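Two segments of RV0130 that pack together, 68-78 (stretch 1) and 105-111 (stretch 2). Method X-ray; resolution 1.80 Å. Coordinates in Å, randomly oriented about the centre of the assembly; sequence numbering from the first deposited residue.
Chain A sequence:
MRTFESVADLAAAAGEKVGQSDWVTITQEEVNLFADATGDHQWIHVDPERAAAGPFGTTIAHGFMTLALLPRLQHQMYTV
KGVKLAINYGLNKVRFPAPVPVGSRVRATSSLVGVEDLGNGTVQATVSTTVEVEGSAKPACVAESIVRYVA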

# COMPACT_ATOMS: atom_id res chain seq x y z
N ALA A 68 -3.76 -1.05 -2.62
CA ALA A 68 -4.33 0.31 -2.69
C ALA A 68 -5.66 0.39 -3.45
O ALA A 68 -6.30 1.45 -3.46
CB ALA A 68 -3.30 1.29 -3.28
N LEU A 69 -6.08 -0.70 -4.09
CA LEU A 69 -7.44 -0.77 -4.62
C LEU A 69 -8.52 -0.94 -3.54
O LEU A 69 -9.71 -0.83 -3.83
CB LEU A 69 -7.58 -1.87 -5.69
CG LEU A 69 -6.68 -1.83 -6.93
CD1 LEU A 69 -6.89 -3.10 -7.77
CD2 LEU A 69 -6.94 -0.57 -7.75
N LEU A 70 -8.13 -1.18 -2.29
CA LEU A 70 -9.12 -1.44 -1.23
C LEU A 70 -10.18 -0.34 -1.07
O LEU A 70 -11.38 -0.64 -0.99
CB LEU A 70 -8.44 -1.79 0.12
CG LEU A 70 -8.39 -3.27 0.48
CD1 LEU A 70 -7.78 -4.11 -0.67
CD2 LEU A 70 -7.63 -3.43 1.82
N PRO A 71 -9.75 0.93 -0.98
CA PRO A 71 -10.76 2.01 -0.92
C PRO A 71 -11.79 2.01 -2.06
O PRO A 71 -13.00 2.07 -1.80
CB PRO A 71 -9.91 3.29 -0.89
CG PRO A 71 -8.58 2.82 -0.22
CD PRO A 71 -8.37 1.46 -0.84
N ARG A 72 -11.34 1.95 -3.31
CA ARG A 72 -12.29 1.93 -4.45
C ARG A 72 -13.25 0.74 -4.34
O ARG A 72 -14.45 0.89 -4.53
CB ARG A 72 -11.55 1.85 -5.79
CG ARG A 72 -12.45 1.59 -6.99
CD ARG A 72 -11.66 1.52 -8.28
NE ARG A 72 -12.56 1.46 -9.43
CZ ARG A 72 -12.20 1.05 -10.64
NH1 ARG A 72 -10.96 0.65 -10.87
NH2 ARG A 72 -13.11 1.01 -11.61
N LEU A 73 -12.70 -0.42 -4.05
CA LEU A 73 -13.49 -1.66 -4.06
C LEU A 73 -14.50 -1.69 -2.90
O LEU A 73 -15.66 -2.09 -3.07
CB LEU A 73 -12.57 -2.87 -4.11
CG LEU A 73 -11.64 -3.00 -5.34
CD1 LEU A 73 -10.78 -4.25 -5.26
CD2 LEU A 73 -12.40 -2.99 -6.64
N GLN A 74 -14.05 -1.23 -1.74
CA GLN A 74 -14.92 -1.13 -0.55
C GLN A 74 -16.01 -0.05 -0.73
O GLN A 74 -17.12 -0.23 -0.27
CB GLN A 74 -14.09 -0.90 0.71
CG GLN A 74 -13.26 -2.14 1.09
CD GLN A 74 -12.17 -1.87 2.11
OE1 GLN A 74 -12.00 -0.75 2.58
NE2 GLN A 74 -11.41 -2.92 2.44
N HIS A 75 -15.70 1.01 -1.47
CA HIS A 75 -16.71 2.06 -1.78
C HIS A 75 -17.87 1.50 -2.62
O HIS A 75 -19.01 1.97 -2.49
CB HIS A 75 -16.04 3.24 -2.49
CG HIS A 75 -16.95 4.41 -2.73
ND1 HIS A 75 -17.20 5.36 -1.77
CD2 HIS A 75 -17.64 4.79 -3.83
CE1 HIS A 75 -18.02 6.28 -2.26
NE2 HIS A 75 -18.30 5.95 -3.51
N GLN A 76 -17.58 0.48 -3.44
CA GLN A 76 -18.59 -0.25 -4.20
C GLN A 76 -19.48 -1.11 -3.29
O GLN A 76 -20.60 -1.47 -3.68
CB GLN A 76 -17.93 -1.15 -5.26
CG GLN A 76 -17.32 -0.40 -6.45
CD GLN A 76 -16.71 -1.32 -7.49
OE1 GLN A 76 -16.82 -2.54 -7.40
NE2 GLN A 76 -16.08 -0.74 -8.49
N MSE A 77 -18.99 -1.41 -2.09
CA MSE A 77 -19.70 -2.29 -1.14
C MSE A 77 -20.60 -1.57 -0.14
O MSE A 77 -21.70 -2.04 0.14
CB MSE A 77 -18.70 -3.12 -0.35
CG MSE A 77 -17.76 -3.96 -1.19
SE MSE A 77 -16.56 -4.85 0.04
CE MSE A 77 -15.13 -5.24 -1.10
N TYR A 78 -20.12 -0.47 0.43
CA TYR A 78 -20.85 0.23 1.51
C TYR A 78 -20.39 1.66 1.61
O TYR A 78 -19.32 2.02 1.11
CB TYR A 78 -20.69 -0.46 2.88
CG TYR A 78 -19.25 -0.58 3.35
CD1 TYR A 78 -18.71 0.35 4.24
CD2 TYR A 78 -18.45 -1.60 2.89
CE1 TYR A 78 -17.37 0.24 4.66
CE2 TYR A 78 -17.12 -1.72 3.29
CZ TYR A 78 -16.59 -0.81 4.16
OH TYR A 78 -15.27 -0.97 4.53
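Stretch 2 (105-111) RVRATSS

Stretch 2 is a β-strand that covers all of residues 105-111 and continues later in the chain. Its phi angles lie between about -103° and -151° and its psi angles between 132° and 154°, so the backbone is extended. The Leu70 to His75 part of stretch 1 is helical. Within stretch 1, Leu73 N hydrogen-bonds to Leu69 O at 3.0 Å, Gln74 N to Leu70 O at 2.8 Å and His75 N to Pro71 O at 2.9 Å. Further along, Met77 N hydrogen-bonds to Gln74 O at 2.9 Å and Tyr78 N to Gln74 O at 3.1 Å. Tyr78 itself is extended, with phi/psi of -159°/161°.

The two segments cross at a steep slant, well away from parallel. Val106 lies by Leu69, Ala108 by Leu73, and Ser110 by Gln74 and Met77, so both numberings rise together along the contact. The backbones come near each other at Leu73 and Ala108, whose CA atoms are 6.4 Å apart. The CA atoms of Gln74 and Ser110 are 7.4 Å apart. No hydrogen bond joins the two stretches. The contact is made by side chains of stretch 1 resting on the side chains and, at Ala108, the backbone of the strand. It buries 315 Å², both sides summed.

The strand alternates. The CA-to-CB bonds of Val106, Ala108 and Ser110 point toward the helical segment, while those of Arg107, Thr109 and Ser111 point away. On stretch 1, Leu69, Leu73 and Met77 recur every four residues, about one helical turn, and all three point toward the strand.

Leu69 CD1 meets Val106 CG2 at 4.0 Å. Leu73 CD1 packs against Ala108 CB at 3.7 Å. Both leucines have the m, t rotamer. The short side chain of Ala108 also receives Met77, a selenomethionine: Met77 CE is 3.7 Å from Ala108 CB and 3.5 Å from Ala108 O. The same methyl, Met77 CE, lies 3.4 Å from Ser110 OG. Met77 has chi1 m, chi2 t and chi3 t, an extended side chain that carries CE to the strand. It has the largest covered area on stretch 1, 64 Å².

Gln74 approaches differently. Its CA-to-CB bond points sideways, but the end of the side chain comes nearer, and Gln74 NE2 lies 3.6 Å from Ser110 OG. This is a polar contact without a hydrogen bond. Both atoms are hydrogen-bonded elsewhere in the structure, so neither is left unsatisfied.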

# COMPACT_ATOMS: atom_id res chain seq x y z
N ARG A 105 -8.89 -9.24 -14.40
CA ARG A 105 -9.94 -8.68 -13.55
C ARG A 105 -9.76 -9.12 -12.10
O ARG A 105 -9.34 -10.26 -11.83
CB ARG A 105 -11.33 -9.05 -14.05
CG ARG A 105 -11.64 -8.49 -15.42
CD ARG A 105 -13.14 -8.39 -15.66
NE ARG A 105 -13.80 -9.68 -15.48
CZ ARG A 105 -15.11 -9.84 -15.50
NH1 ARG A 105 -15.91 -8.79 -15.71
NH2 ARG A 105 -15.63 -11.05 -15.33
N VAL A 106 -10.04 -8.20 -11.20
CA VAL A 106 -9.98 -8.46 -9.76
C VAL A 106 -11.32 -8.07 -9.09
O VAL A 106 -12.05 -7.21 -9.56
CB VAL A 106 -8.80 -7.68 -9.09
CG1 VAL A 106 -7.46 -8.14 -9.67
CG2 VAL A 106 -8.99 -6.17 -9.28
N ARG A 107 -11.62 -8.71 -7.97
CA ARG A 107 -12.84 -8.43 -7.22
C ARG A 107 -12.57 -8.71 -5.75
O ARG A 107 -11.83 -9.64 -5.41
CB ARG A 107 -13.98 -9.32 -7.75
CG ARG A 107 -15.25 -9.27 -6.96
CD ARG A 107 -16.35 -9.99 -7.74
NE ARG A 107 -16.25 -11.44 -7.63
CZ ARG A 107 -17.20 -12.28 -8.04
NH1 ARG A 107 -18.30 -11.79 -8.60
NH2 ARG A 107 -17.05 -13.59 -7.90
N ALA A 108 -13.18 -7.92 -4.87
CA ALA A 108 -12.92 -8.05 -3.45
C ALA A 108 -14.18 -8.44 -2.67
O ALA A 108 -15.29 -8.07 -3.08
CB ALA A 108 -12.31 -6.72 -2.89
N THR A 109 -13.98 -9.17 -1.57
CA THR A 109 -15.01 -9.44 -0.56
C THR A 109 -14.47 -8.92 0.77
O THR A 109 -13.33 -9.22 1.10
CB THR A 109 -15.20 -10.96 -0.41
OG1 THR A 109 -15.55 -11.50 -1.70
CG2 THR A 109 -16.30 -11.24 0.61
N SER A 110 -15.26 -8.16 1.52
CA SER A 110 -14.80 -7.67 2.84
C SER A 110 -15.77 -8.00 3.98
O SER A 110 -16.99 -8.09 3.76
CB SER A 110 -14.58 -6.15 2.80
OG SER A 110 -13.55 -5.79 1.88
N SER A 111 -15.23 -8.12 5.18
CA SER A 111 -16.03 -8.32 6.40
C SER A 111 -15.57 -7.36 7.46
O SER A 111 -14.39 -6.98 7.49
CB SER A 111 -15.82 -9.74 6.94
OG SER A 111 -16.10 -10.68 5.92